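Local coordinates for xylose isomerase domain protein (Alicyclobacillus acidocaldarius subsp. acidocaldarius, PDB 3U0H), which probably acts as an isomerase, being built on a xylose isomerase-like TIM barrel, at residues A[140-145]-A[157-162]; A[145-150]-A[215-220]; A[177-182]-A[203-208]; A[221-226]-A[249-254]. One frame throughout, in Å; residues are numbered along the deposited sequence.

Contact 1 (A[140-145]-A[157-162]); sequences LEYVGP and QSLADL
Tyr142 lays its ring against the first turn of helix 159-169. Leu159 N stands over one face of the ring, shifted toward the rim and 3.3 Å from Tyr142 CD2. CB of Leu159 adds a CH-pi contact, 4.0 Å from the Tyr142 ring centroid and 24° off the ring normal. The first torsion of Tyr142 (chi1 60°) puts CG in the crowded position between its own backbone N and carbonyl carbon, which brings that atom to 3.6 Å from Ser158 C.

The apolar part belongs to Leu162, whose two branches divide the work. Leu162 CD1 packs 3.8 Å from Leu140 CB, while Leu162 CD2 comes to 3.3 Å from Leu140 O and also meets the tyrosine ring at Tyr142 CD1, the two side chains crossing at about a right angle. This is one step of the TIM barrel: strand 137-141 leads into this contact, the chain returns as helix 159-169 over the outside, and strand 174-179 follows beside the first strand, a beta-alpha-beta crossover.

No hydrogen bond joins the two segments directly, and the polar contacts work around the helix start. Ser158 is the N-cap, its OG taking a nearly straight bond (168°) from Asp161 N at 3.0 Å. Asp161 OD2 in turn accepts from Gln157 N at 2.9 Å, on its anti side. Glu188 ties the two sides together, one carboxylate oxygen bonded to Tyr142 OH and the other to Leu159 N. Asp161 OD1 faces outward to a salt bridge with Arg115 of the second subunit.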
loop_
_atom_site.group_PDB
_atom_site.type_symbol
_atom_site.label_atom_id
_atom_site.label_comp_id
_atom_site.label_asym_id
_atom_site.label_seq_id
_atom_site.Cartn_x
_atom_site.Cartn_y
_atom_site.Cartn_z
ATOM N N LEU A 140 12.966 0.584 16.689
ATOM C CA LEU A 140 12.968 -0.717 17.315
ATOM C C LEU A 140 14.343 -0.840 17.930
ATOM O O LEU A 140 15.348 -0.698 17.247
ATOM C CB LEU A 140 12.747 -1.804 16.246
ATOM C CG LEU A 140 11.400 -1.793 15.595
ATOM C CD1 LEU A 140 11.175 -2.895 14.556
ATOM C CD2 LEU A 140 10.275 -1.847 16.634
ATOM N N GLU A 141 14.381 -1.061 19.224
ATOM C CA GLU A 141 15.616 -1.322 19.912
ATOM C C GLU A 141 16.140 -2.757 19.794
ATOM O O GLU A 141 15.589 -3.660 20.412
ATOM C CB GLU A 141 15.451 -0.945 21.387
ATOM C CG GLU A 141 16.749 -1.046 22.178
ATOM C CD GLU A 141 16.569 -0.618 23.639
ATOM O OE1 GLU A 141 15.445 -0.284 24.082
ATOM O OE2 GLU A 141 17.583 -0.593 24.348
ATOM N N TYR A 142 17.220 -2.974 19.029
ATOM C CA TYR A 142 17.930 -4.279 19.050
ATOM C C TYR A 142 18.693 -4.391 20.371
ATOM O O TYR A 142 19.294 -3.435 20.812
ATOM C CB TYR A 142 18.868 -4.475 17.854
ATOM C CG TYR A 142 20.003 -3.466 17.691
ATOM C CD1 TYR A 142 19.800 -2.209 17.102
ATOM C CD2 TYR A 142 21.295 -3.799 18.050
ATOM C CE1 TYR A 142 20.860 -1.309 16.960
ATOM C CE2 TYR A 142 22.332 -2.923 17.909
ATOM C CZ TYR A 142 22.136 -1.695 17.349
ATOM O OH TYR A 142 23.230 -0.869 17.258
ATOM N N VAL A 143 18.643 -5.560 20.984
ATOM C CA VAL A 143 19.190 -5.787 22.313
ATOM C C VAL A 143 20.394 -6.739 22.187
ATOM O O VAL A 143 20.288 -7.854 21.650
ATOM C CB VAL A 143 18.058 -6.330 23.194
ATOM C CG1 VAL A 143 18.528 -6.906 24.545
ATOM C CG2 VAL A 143 16.980 -5.237 23.313
ATOM N N GLY A 144 21.554 -6.267 22.644
ATOM C CA GLY A 144 22.842 -6.956 22.433
ATOM C C GLY A 144 23.397 -7.902 23.514
ATOM O O GLY A 144 24.170 -8.775 23.184
ATOM N N PRO A 145 23.035 -7.734 24.802
ATOM C CA PRO A 145 23.703 -8.574 25.784
ATOM C C PRO A 145 23.394 -10.089 25.740
ATOM O O PRO A 145 22.274 -10.504 25.453
ATOM C CB PRO A 145 23.253 -7.997 27.114
ATOM C CG PRO A 145 22.981 -6.593 26.818
ATOM C CD PRO A 145 22.367 -6.607 25.457
ATOM N N GLN A 157 19.709 -9.660 17.435
ATOM C CA GLN A 157 20.836 -9.445 18.389
ATOM C C GLN A 157 21.811 -8.378 17.969
ATOM O O GLN A 157 22.871 -8.181 18.613
ATOM C CB GLN A 157 21.591 -10.748 18.611
ATOM C CG GLN A 157 20.705 -11.781 19.294
ATOM C CD GLN A 157 21.279 -13.164 19.286
ATOM O OE1 GLN A 157 22.444 -13.380 18.956
ATOM N NE2 GLN A 157 20.458 -14.115 19.685
ATOM N N SER A 158 21.392 -7.605 16.970
ATOM C CA SER A 158 22.267 -6.650 16.338
ATOM C C SER A 158 21.530 -5.791 15.332
ATOM O O SER A 158 20.444 -6.138 14.854
ATOM C CB SER A 158 23.354 -7.396 15.567
ATOM O OG SER A 158 22.773 -7.980 14.373
ATOM N N LEU A 159 22.171 -4.694 14.981
ATOM C CA LEU A 159 21.678 -3.828 13.952
ATOM C C LEU A 159 21.524 -4.544 12.605
ATOM O O LEU A 159 20.546 -4.334 11.926
ATOM C CB LEU A 159 22.629 -2.649 13.798
ATOM C CG LEU A 159 22.268 -1.698 12.676
ATOM C CD1 LEU A 159 20.809 -1.186 12.945
ATOM C CD2 LEU A 159 23.310 -0.570 12.543
ATOM N N ALA A 160 22.487 -5.358 12.224
ATOM C CA ALA A 160 22.418 -6.155 10.945
ATOM C C ALA A 160 21.172 -7.045 10.946
ATOM O O ALA A 160 20.435 -7.113 9.979
ATOM C CB ALA A 160 23.706 -7.012 10.690
ATOM N N ASP A 161 20.922 -7.708 12.060
ATOM C CA ASP A 161 19.693 -8.501 12.210
ATOM C C ASP A 161 18.441 -7.621 12.055
ATOM O O ASP A 161 17.502 -7.973 11.324
ATOM C CB ASP A 161 19.609 -9.166 13.586
ATOM C CG ASP A 161 20.606 -10.298 13.788
ATOM O OD1 ASP A 161 21.353 -10.636 12.860
ATOM O OD2 ASP A 161 20.647 -10.800 14.940
ATOM N N LEU A 162 18.422 -6.515 12.798
ATOM C CA LEU A 162 17.298 -5.600 12.739
ATOM C C LEU A 162 17.010 -5.132 11.312
ATOM O O LEU A 162 15.834 -5.006 10.939
ATOM C CB LEU A 162 17.513 -4.381 13.631
ATOM C CG LEU A 162 16.361 -3.336 13.640
ATOM C CD1 LEU A 162 15.032 -3.952 14.032
ATOM C CD2 LEU A 162 16.691 -2.145 14.582
#

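Contact 2 (A[145-150]-A[215-220]); sequences PHHLRH and DAHDGK. With EDO (1,2-ethanediol), chain D.
His147 and His217 reach each other through different first torsions: CG of His147 lies between its backbone N and carbonyl carbon (chi1 66°), whereas CG of His217 is anti to its backbone N (chi1 -163°). The imidazoles stack face to face, ring centroids 3.7 Å apart and planes within 13° of parallel. Lys220 CE covers the opposite face of His217.

At the edge of the same His147 ring, NE2 accepts a nearly straight bond from Asp218 N, 3.0 Å away and close to the ring plane. His217 is steadied in its own turn, a type I beta turn from His217 to Lys220, by Gly219 N donating to His217 ND1 at 3.0 Å. Beside the stack, Asp218 CB packs 4.0 Å from Pro145 CG and 4.1 Å from Leu148 CD1. One water bridges the segments, accepting from His146 N and donating to Ala216 O.

The contact joins the loop after strand 137-141 to the loop after strand 201-206, on the rim where TIM barrels carry their active sites. Asp218 OD1 accepts from O2 of a bound ethanediol at 2.7 Å and makes a salt bridge to Arg221; the diol also bonds to His182. Since His147 NE2 and His217 ND1 both act as acceptors, each ring probably carries its proton on the other nitrogen, and two neutral imidazoles could stack without charge repulsion.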
loop_
_atom_site.group_PDB
_atom_site.type_symbol
_atom_site.label_atom_id
_atom_site.label_comp_id
_atom_site.label_asym_id
_atom_site.label_seq_id
_atom_site.Cartn_x
_atom_site.Cartn_y
_atom_site.Cartn_z
ATOM N N PRO A 145 23.035 -7.734 24.802
ATOM C CA PRO A 145 23.703 -8.574 25.784
ATOM C C PRO A 145 23.394 -10.089 25.740
ATOM O O PRO A 145 22.274 -10.504 25.453
ATOM C CB PRO A 145 23.253 -7.997 27.114
ATOM C CG PRO A 145 22.981 -6.593 26.818
ATOM C CD PRO A 145 22.367 -6.607 25.457
ATOM N N HIS A 146 24.415 -10.877 26.109
ATOM C CA HIS A 146 24.491 -12.277 25.696
ATOM C C HIS A 146 23.666 -13.136 26.561
ATOM O O HIS A 146 23.164 -14.148 26.100
ATOM C CB HIS A 146 25.933 -12.772 25.641
ATOM C CG HIS A 146 26.804 -12.130 24.563
ATOM N ND1 HIS A 146 27.726 -12.829 23.878
ATOM C CD2 HIS A 146 26.889 -10.818 24.099
ATOM C CE1 HIS A 146 28.357 -12.027 23.008
ATOM N NE2 HIS A 146 27.853 -10.789 23.144
ATOM N N HIS A 147 23.484 -12.728 27.807
ATOM C CA HIS A 147 22.713 -13.506 28.771
ATOM C C HIS A 147 21.259 -13.576 28.362
ATOM O O HIS A 147 20.534 -14.391 28.886
ATOM C CB HIS A 147 22.870 -12.949 30.187
ATOM C CG HIS A 147 22.288 -11.575 30.371
ATOM N ND1 HIS A 147 21.019 -11.381 30.785
ATOM C CD2 HIS A 147 22.832 -10.316 30.152
ATOM C CE1 HIS A 147 20.747 -10.033 30.810
ATOM N NE2 HIS A 147 21.869 -9.381 30.453
ATOM N N LEU A 148 20.815 -12.744 27.395
ATOM C CA LEU A 148 19.408 -12.796 26.930
ATOM C C LEU A 148 19.260 -13.691 25.707
ATOM O O LEU A 148 18.150 -13.859 25.179
ATOM C CB LEU A 148 18.872 -11.391 26.679
ATOM C CG LEU A 148 18.811 -10.463 27.907
ATOM C CD1 LEU A 148 18.492 -9.024 27.446
ATOM C CD2 LEU A 148 17.826 -10.875 29.015
ATOM N N ARG A 149 20.352 -14.346 25.301
ATOM C CA ARG A 149 20.306 -15.240 24.113
ATOM C C ARG A 149 20.074 -16.740 24.294
ATOM O O ARG A 149 20.176 -17.490 23.322
ATOM C CB ARG A 149 21.589 -15.097 23.347
ATOM C CG ARG A 149 21.950 -13.673 23.024
ATOM C CD ARG A 149 23.192 -13.576 22.163
ATOM N NE ARG A 149 23.555 -12.175 22.008
ATOM C CZ ARG A 149 24.578 -11.709 21.314
ATOM N NH1 ARG A 149 25.395 -12.527 20.678
ATOM N NH2 ARG A 149 24.783 -10.403 21.272
ATOM N N HIS A 150 19.713 -17.192 25.488
ATOM C CA HIS A 150 19.783 -18.629 25.782
ATOM C C HIS A 150 18.480 -19.366 25.792
ATOM O O HIS A 150 18.436 -20.551 26.140
ATOM C CB HIS A 150 20.566 -18.851 27.072
ATOM C CG HIS A 150 21.940 -18.227 27.023
ATOM N ND1 HIS A 150 22.806 -18.480 26.025
ATOM C CD2 HIS A 150 22.561 -17.292 27.855
ATOM C CE1 HIS A 150 23.918 -17.755 26.194
ATOM N NE2 HIS A 150 23.777 -17.032 27.326
ATOM N N ASP A 215 30.057 -10.151 28.594
ATOM C CA ASP A 215 29.757 -10.222 30.017
ATOM C C ASP A 215 28.682 -9.230 30.480
ATOM O O ASP A 215 27.875 -9.514 31.411
ATOM C CB ASP A 215 31.044 -9.951 30.803
ATOM C CG ASP A 215 32.166 -10.973 30.514
ATOM O OD1 ASP A 215 31.825 -12.109 30.105
ATOM O OD2 ASP A 215 33.377 -10.625 30.714
ATOM N N ALA A 216 28.667 -8.068 29.823
ATOM C CA ALA A 216 27.866 -6.963 30.274
ATOM C C ALA A 216 26.404 -7.416 30.454
ATOM O O ALA A 216 25.871 -8.197 29.635
ATOM C CB ALA A 216 28.015 -5.774 29.326
ATOM N N HIS A 217 25.809 -7.024 31.589
ATOM C CA HIS A 217 24.406 -7.348 31.896
ATOM C C HIS A 217 23.482 -6.188 31.646
ATOM O O HIS A 217 23.726 -5.079 32.089
ATOM C CB HIS A 217 24.259 -7.820 33.320
ATOM C CG HIS A 217 22.960 -8.543 33.593
ATOM N ND1 HIS A 217 21.763 -7.897 33.655
ATOM C CD2 HIS A 217 22.701 -9.889 33.912
ATOM C CE1 HIS A 217 20.778 -8.796 33.966
ATOM N NE2 HIS A 217 21.357 -10.012 34.116
ATOM N N ASP A 218 22.403 -6.478 30.942
ATOM C CA ASP A 218 21.430 -5.507 30.489
ATOM C C ASP A 218 20.851 -4.654 31.564
ATOM O O ASP A 218 20.461 -3.501 31.294
ATOM C CB ASP A 218 20.290 -6.235 29.797
ATOM C CG ASP A 218 19.341 -5.320 29.156
ATOM O OD1 ASP A 218 19.740 -4.523 28.280
ATOM O OD2 ASP A 218 18.173 -5.385 29.537
ATOM N N GLY A 219 20.812 -5.233 32.759
ATOM C CA GLY A 219 20.076 -4.729 33.913
ATOM C C GLY A 219 21.002 -4.067 34.912
ATOM O O GLY A 219 20.535 -3.534 35.895
ATOM N N LYS A 220 22.307 -4.106 34.643
ATOM C CA LYS A 220 23.365 -3.631 35.563
ATOM C C LYS A 220 24.368 -2.671 34.864
ATOM O O LYS A 220 25.512 -3.015 34.637
ATOM C CB LYS A 220 24.130 -4.837 36.150
ATOM C CG LYS A 220 23.201 -5.876 36.721
ATOM C CD LYS A 220 23.899 -7.063 37.375
ATOM C CE LYS A 220 22.978 -8.280 37.402
ATOM N NZ LYS A 220 23.701 -9.552 37.655
HETATM C C1 EDO D . 15.460 -2.836 27.433
HETATM O O1 EDO D . 15.433 -3.068 28.843
HETATM C C2 EDO D . 16.259 -3.990 26.850
HETATM O O2 EDO D . 17.637 -3.612 26.805
HETATM O O HOH W 1 26.803 -9.356 27.136
#

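Contact 3 (A[177-182]-A[203-208]); sequences LVDSYH and YVHIND. With EDO (1,2-ethanediol), chain D.
Strands 177-179 and 203-206 run parallel at 13°, Leu177 beside Tyr203 and Asp179 beside His205, with Val178 taking a bond from His205 N at its O and giving one from its N to Tyr203 O. Just past this pairing Ser180 N donates to His205 O.

Asp179, with CG anti to the backbone N (chi1 -174°), is the hub of the side chains. Its OD2 accepts from His205 ND1 at 3.0 Å, the donor standing above the carboxylate plane while the oxygen lies in the ring plane. Its OD1 takes Asn207 ND2 at 2.8 Å on the syn side and Tyr181 N at 2.7 Å on the anti side, from opposite faces, the latter capping helix 180-185. Ser180 OG donates to Asn207 OD1 at 2.9 Å, and Leu177 CD2 sits over the centre of the His205 ring, 3.6 Å from its centroid.

An alanine at Asp179 would probably leave His205 ND1, Asn207 ND2 and Tyr181 N without this acceptor and cost Arg221 one salt-bridge partner. With Glu141 and Glu250 close, the carboxylates would probably repel one another if all charged, which Arg221 is likely to offset; such a polar cluster at the C-terminal barrel mouth is consistent with an active-site pocket.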
loop_
_atom_site.group_PDB
_atom_site.type_symbol
_atom_site.label_atom_id
_atom_site.label_comp_id
_atom_site.label_asym_id
_atom_site.label_seq_id
_atom_site.Cartn_x
_atom_site.Cartn_y
_atom_site.Cartn_z
ATOM N N LEU A 177 16.134 2.281 17.422
ATOM C CA LEU A 177 16.525 2.984 18.663
ATOM C C LEU A 177 17.905 2.401 18.883
ATOM O O LEU A 177 18.018 1.209 19.062
ATOM C CB LEU A 177 15.568 2.621 19.836
ATOM C CG LEU A 177 15.586 3.461 21.144
ATOM C CD1 LEU A 177 14.517 2.926 22.121
ATOM C CD2 LEU A 177 16.955 3.375 21.835
ATOM N N VAL A 178 18.935 3.229 18.875
ATOM C CA VAL A 178 20.263 2.784 19.022
ATOM C C VAL A 178 20.760 3.076 20.433
ATOM O O VAL A 178 20.945 4.231 20.814
ATOM C CB VAL A 178 21.202 3.518 18.023
ATOM C CG1 VAL A 178 22.628 2.985 18.203
ATOM C CG2 VAL A 178 20.724 3.346 16.590
ATOM N N ASP A 179 21.062 2.027 21.187
ATOM C CA ASP A 179 21.546 2.157 22.584
ATOM C C ASP A 179 23.042 1.811 22.631
ATOM O O ASP A 179 23.396 0.804 22.074
ATOM C CB ASP A 179 20.755 1.163 23.412
ATOM C CG ASP A 179 21.025 1.278 24.911
ATOM O OD1 ASP A 179 22.221 1.387 25.312
ATOM O OD2 ASP A 179 20.000 1.218 25.679
ATOM N N SER A 180 23.914 2.574 23.306
ATOM C CA SER A 180 25.336 2.242 23.255
ATOM C C SER A 180 25.568 0.891 23.826
ATOM O O SER A 180 26.537 0.221 23.489
ATOM C CB SER A 180 26.184 3.238 24.066
ATOM O OG SER A 180 25.430 3.610 25.201
ATOM N N TYR A 181 24.708 0.499 24.746
ATOM C CA TYR A 181 24.933 -0.707 25.518
ATOM C C TYR A 181 24.845 -1.892 24.553
ATOM O O TYR A 181 25.552 -2.891 24.695
ATOM C CB TYR A 181 23.901 -0.832 26.647
ATOM C CG TYR A 181 24.388 -1.586 27.833
ATOM C CD1 TYR A 181 25.146 -0.968 28.823
ATOM C CD2 TYR A 181 24.110 -2.929 27.981
ATOM C CE1 TYR A 181 25.590 -1.687 29.939
ATOM C CE2 TYR A 181 24.586 -3.651 29.059
ATOM C CZ TYR A 181 25.318 -3.018 30.036
ATOM O OH TYR A 181 25.769 -3.722 31.149
ATOM N N HIS A 182 23.970 -1.752 23.566
ATOM C CA HIS A 182 23.688 -2.843 22.627
ATOM C C HIS A 182 24.621 -2.825 21.474
ATOM O O HIS A 182 24.928 -3.871 20.934
ATOM C CB HIS A 182 22.277 -2.701 22.139
ATOM C CG HIS A 182 21.284 -2.862 23.239
ATOM N ND1 HIS A 182 21.497 -3.707 24.260
ATOM C CD2 HIS A 182 20.083 -2.217 23.494
ATOM C CE1 HIS A 182 20.473 -3.629 25.102
ATOM N NE2 HIS A 182 19.595 -2.729 24.624
ATOM N N TYR A 203 15.896 7.237 17.790
ATOM C CA TYR A 203 16.110 7.669 19.138
ATOM C C TYR A 203 17.359 6.960 19.652
ATOM O O TYR A 203 17.765 5.944 19.128
ATOM C CB TYR A 203 14.831 7.387 19.976
ATOM C CG TYR A 203 14.781 7.888 21.430
ATOM C CD1 TYR A 203 15.120 9.195 21.753
ATOM C CD2 TYR A 203 14.345 7.050 22.467
ATOM C CE1 TYR A 203 15.089 9.634 23.067
ATOM C CE2 TYR A 203 14.263 7.496 23.798
ATOM C CZ TYR A 203 14.644 8.782 24.084
ATOM O OH TYR A 203 14.598 9.259 25.382
ATOM N N VAL A 204 18.003 7.554 20.638
ATOM C CA VAL A 204 19.324 7.139 21.021
ATOM C C VAL A 204 19.420 7.023 22.527
ATOM O O VAL A 204 18.907 7.884 23.264
ATOM C CB VAL A 204 20.358 8.141 20.488
ATOM C CG1 VAL A 204 21.749 7.794 21.006
ATOM C CG2 VAL A 204 20.286 8.145 18.958
ATOM N N HIS A 205 20.012 5.924 22.995
ATOM C CA HIS A 205 20.356 5.783 24.400
ATOM C C HIS A 205 21.851 5.747 24.543
ATOM O O HIS A 205 22.550 5.107 23.738
ATOM C CB HIS A 205 19.840 4.477 24.991
ATOM C CG HIS A 205 18.341 4.375 25.157
ATOM N ND1 HIS A 205 17.733 3.184 25.356
ATOM C CD2 HIS A 205 17.346 5.324 25.159
ATOM C CE1 HIS A 205 16.408 3.374 25.502
ATOM N NE2 HIS A 205 16.171 4.682 25.358
ATOM N N ILE A 206 22.325 6.367 25.634
ATOM C CA ILE A 206 23.713 6.309 26.072
ATOM C C ILE A 206 23.882 5.786 27.551
ATOM O O ILE A 206 22.983 5.903 28.360
ATOM C CB ILE A 206 24.340 7.707 25.812
ATOM C CG1 ILE A 206 25.860 7.609 25.738
ATOM C CG2 ILE A 206 23.825 8.738 26.800
ATOM C CD1 ILE A 206 26.544 8.768 25.043
ATOM N N ASN A 207 25.042 5.199 27.875
ATOM C CA ASN A 207 25.314 4.483 29.163
ATOM C C ASN A 207 26.701 3.873 29.016
ATOM O O ASN A 207 27.387 4.135 28.009
ATOM C CB ASN A 207 24.260 3.378 29.458
ATOM C CG ASN A 207 23.927 2.598 28.204
ATOM O OD1 ASN A 207 24.841 2.017 27.595
ATOM N ND2 ASN A 207 22.680 2.707 27.730
ATOM N N ASP A 208 27.120 3.072 30.001
ATOM C CA ASP A 208 28.476 2.504 30.038
ATOM C C ASP A 208 28.569 1.176 30.789
ATOM O O ASP A 208 27.610 0.734 31.369
ATOM C CB ASP A 208 29.466 3.518 30.658
ATOM C CG ASP A 208 30.759 3.646 29.863
ATOM O OD1 ASP A 208 31.184 2.633 29.260
ATOM O OD2 ASP A 208 31.345 4.766 29.854
HETATM C C1 EDO D . 15.460 -2.836 27.433
HETATM O O1 EDO D . 15.433 -3.068 28.843
HETATM C C2 EDO D . 16.259 -3.990 26.850
HETATM O O2 EDO D . 17.637 -3.612 26.805
#

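Contact 4 (A[221-226]-A[249-254]); sequences RLLPGD and AEVLHE
Val251 fills the apolar centre, set against the chain of 221-224, which runs nearly opposite to 249-252 (168° between their directions). Its CG2 packs 4.1 Å from Pro224 CD and touches Leu222 O at 3.4 Å, while Val251 CG1 meets Leu223 CD2 at 4.3 Å. Farther along, Pro224 CG lies 3.9 Å from Ala249 CB.

Outward from this core runs Arg221, extended from CG to NE. Leu252 lies beside it, pointing the same way, with CD1 over one face of the guanidinium, 4.1 Å from Arg221 NH2. The backbone closes this side: Arg221 N donates to Leu252 O at 2.9 Å, almost in line with the carbonyl.

At the polar edge Arg221 NH1 gives a weak bond to Glu250 O (3.4 Å). Its attraction to Glu250 OE1 is one of charge alone, since that oxygen stands well out of the guanidinium plane and the two flat groups are turned 76° apart. Stronger salt bridges go to Asp218 and Asp179, and Tyr181 adds a cation-pi contact. An alanine in place of Arg221 would probably leave those two aspartates without their shared cation and Leu252 CD1 without the guanidinium beside it.

Beyond the contact, Pro224, at the second position of a type II beta turn from Leu223 to Asp226, packs with Ala249 on Val268 of helix 261-280, and Pro224 also touches Ile206 of strand 201-206.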
loop_
_atom_site.group_PDB
_atom_site.type_symbol
_atom_site.label_atom_id
_atom_site.label_comp_id
_atom_site.label_asym_id
_atom_site.label_seq_id
_atom_site.Cartn_x
_atom_site.Cartn_y
_atom_site.Cartn_z
ATOM N N ARG A 221 23.875 -1.489 34.496
ATOM C CA ARG A 221 24.595 -0.505 33.713
ATOM C C ARG A 221 25.189 0.644 34.560
ATOM O O ARG A 221 24.884 0.840 35.730
ATOM C CB ARG A 221 23.657 0.108 32.637
ATOM C CG ARG A 221 22.799 -0.880 31.806
ATOM C CD ARG A 221 22.133 -0.194 30.613
ATOM N NE ARG A 221 21.343 -1.145 29.870
ATOM C CZ ARG A 221 20.624 -0.845 28.793
ATOM N NH1 ARG A 221 20.579 0.419 28.351
ATOM N NH2 ARG A 221 19.966 -1.808 28.156
ATOM N N LEU A 222 26.066 1.409 33.939
ATOM C CA LEU A 222 26.782 2.489 34.621
ATOM C C LEU A 222 26.432 3.823 33.923
ATOM O O LEU A 222 25.836 3.848 32.814
ATOM C CB LEU A 222 28.270 2.208 34.553
ATOM C CG LEU A 222 28.881 1.069 35.371
ATOM C CD1 LEU A 222 30.404 1.187 35.337
ATOM C CD2 LEU A 222 28.405 1.064 36.821
ATOM N N LEU A 223 26.774 4.912 34.597
ATOM C CA LEU A 223 26.590 6.244 34.073
ATOM C C LEU A 223 27.488 6.452 32.903
ATOM O O LEU A 223 28.655 6.054 32.974
ATOM C CB LEU A 223 26.993 7.288 35.094
ATOM C CG LEU A 223 26.261 7.248 36.430
ATOM C CD1 LEU A 223 26.718 8.445 37.297
ATOM C CD2 LEU A 223 24.752 7.216 36.175
ATOM N N PRO A 224 26.984 7.136 31.850
ATOM C CA PRO A 224 27.863 7.472 30.716
ATOM C C PRO A 224 29.223 7.983 31.193
ATOM O O PRO A 224 29.283 8.888 32.035
ATOM C CB PRO A 224 27.111 8.585 30.009
ATOM C CG PRO A 224 25.684 8.368 30.388
ATOM C CD PRO A 224 25.718 7.886 31.797
ATOM N N GLY A 225 30.296 7.372 30.697
ATOM C CA GLY A 225 31.631 7.756 31.094
ATOM C C GLY A 225 32.254 7.122 32.347
ATOM O O GLY A 225 33.412 7.401 32.645
ATOM N N ASP A 226 31.548 6.282 33.094
ATOM C CA ASP A 226 32.230 5.544 34.194
ATOM C C ASP A 226 32.826 4.173 33.750
ATOM O O ASP A 226 33.392 3.453 34.534
ATOM C CB ASP A 226 31.279 5.383 35.365
ATOM C CG ASP A 226 30.941 6.714 36.047
ATOM O OD1 ASP A 226 31.764 7.649 35.998
ATOM O OD2 ASP A 226 29.853 6.821 36.667
ATOM N N ALA A 249 20.222 9.105 28.764
ATOM C CA ALA A 249 21.031 8.207 29.589
ATOM C C ALA A 249 20.122 7.183 30.275
ATOM O O ALA A 249 19.689 7.401 31.420
ATOM C CB ALA A 249 21.819 8.989 30.608
ATOM N N GLU A 250 19.799 6.104 29.560
ATOM C CA GLU A 250 19.083 4.924 30.135
ATOM C C GLU A 250 20.108 4.048 30.869
ATOM O O GLU A 250 20.865 3.298 30.230
ATOM C CB GLU A 250 18.317 4.089 29.081
ATOM C CG GLU A 250 17.457 2.948 29.721
ATOM C CD GLU A 250 16.630 2.089 28.752
ATOM O OE1 GLU A 250 17.187 1.333 27.916
ATOM O OE2 GLU A 250 15.383 2.124 28.863
ATOM N N VAL A 251 20.144 4.173 32.200
ATOM C CA VAL A 251 21.105 3.441 33.026
ATOM C C VAL A 251 20.344 2.449 33.890
ATOM O O VAL A 251 20.113 2.715 35.061
ATOM C CB VAL A 251 21.997 4.392 33.838
ATOM C CG1 VAL A 251 22.955 3.609 34.713
ATOM C CG2 VAL A 251 22.782 5.294 32.880
ATOM N N LEU A 252 19.887 1.348 33.282
ATOM C CA LEU A 252 19.114 0.370 34.019
ATOM C C LEU A 252 20.036 -0.171 35.122
ATOM O O LEU A 252 21.215 -0.338 34.897
ATOM C CB LEU A 252 18.587 -0.764 33.123
ATOM C CG LEU A 252 17.695 -0.359 31.937
ATOM C CD1 LEU A 252 17.217 -1.598 31.186
ATOM C CD2 LEU A 252 16.468 0.434 32.346
ATOM N N HIS A 253 19.509 -0.396 36.314
ATOM C CA HIS A 253 20.332 -0.844 37.441
ATOM C C HIS A 253 19.486 -1.633 38.429
ATOM O O HIS A 253 18.270 -1.397 38.540
ATOM C CB HIS A 253 20.950 0.373 38.103
ATOM C CG HIS A 253 19.932 1.371 38.579
ATOM N ND1 HIS A 253 19.355 2.264 37.748
ATOM C CD2 HIS A 253 19.337 1.556 39.852
ATOM C CE1 HIS A 253 18.466 3.013 38.445
ATOM N NE2 HIS A 253 18.452 2.575 39.737
ATOM N N GLU A 254 20.083 -2.589 39.149
ATOM C CA GLU A 254 19.296 -3.414 40.127
ATOM C C GLU A 254 19.340 -2.858 41.553
ATOM O O GLU A 254 18.466 -3.154 42.392
ATOM C CB GLU A 254 19.791 -4.869 40.138
ATOM C CG GLU A 254 19.528 -5.604 38.836
ATOM C CD GLU A 254 19.820 -7.105 38.905
ATOM O OE1 GLU A 254 20.290 -7.644 39.960
ATOM O OE2 GLU A 254 19.551 -7.747 37.860
#

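Contact 3 is the core of the group, a strand pairing whose touching residues are all buried; contact 1 is also buried but joins a strand end to an outer helix, so apolar and CH-pi packing replaces hydrogen bonds across it. Contacts 2 and 4 lie in the loops above and are partly exposed, mixing histidine stacking, charge and small apolar patches. Contacts 1 and 3 share the sheet, strands 137-141 and 174-179 being neighbours, while contacts 1 and 2 share Pro145. Arg221 of contact 4 reaches into both contact 2 and contact 3; contacts 2 and 3 also hold the same ethanediol.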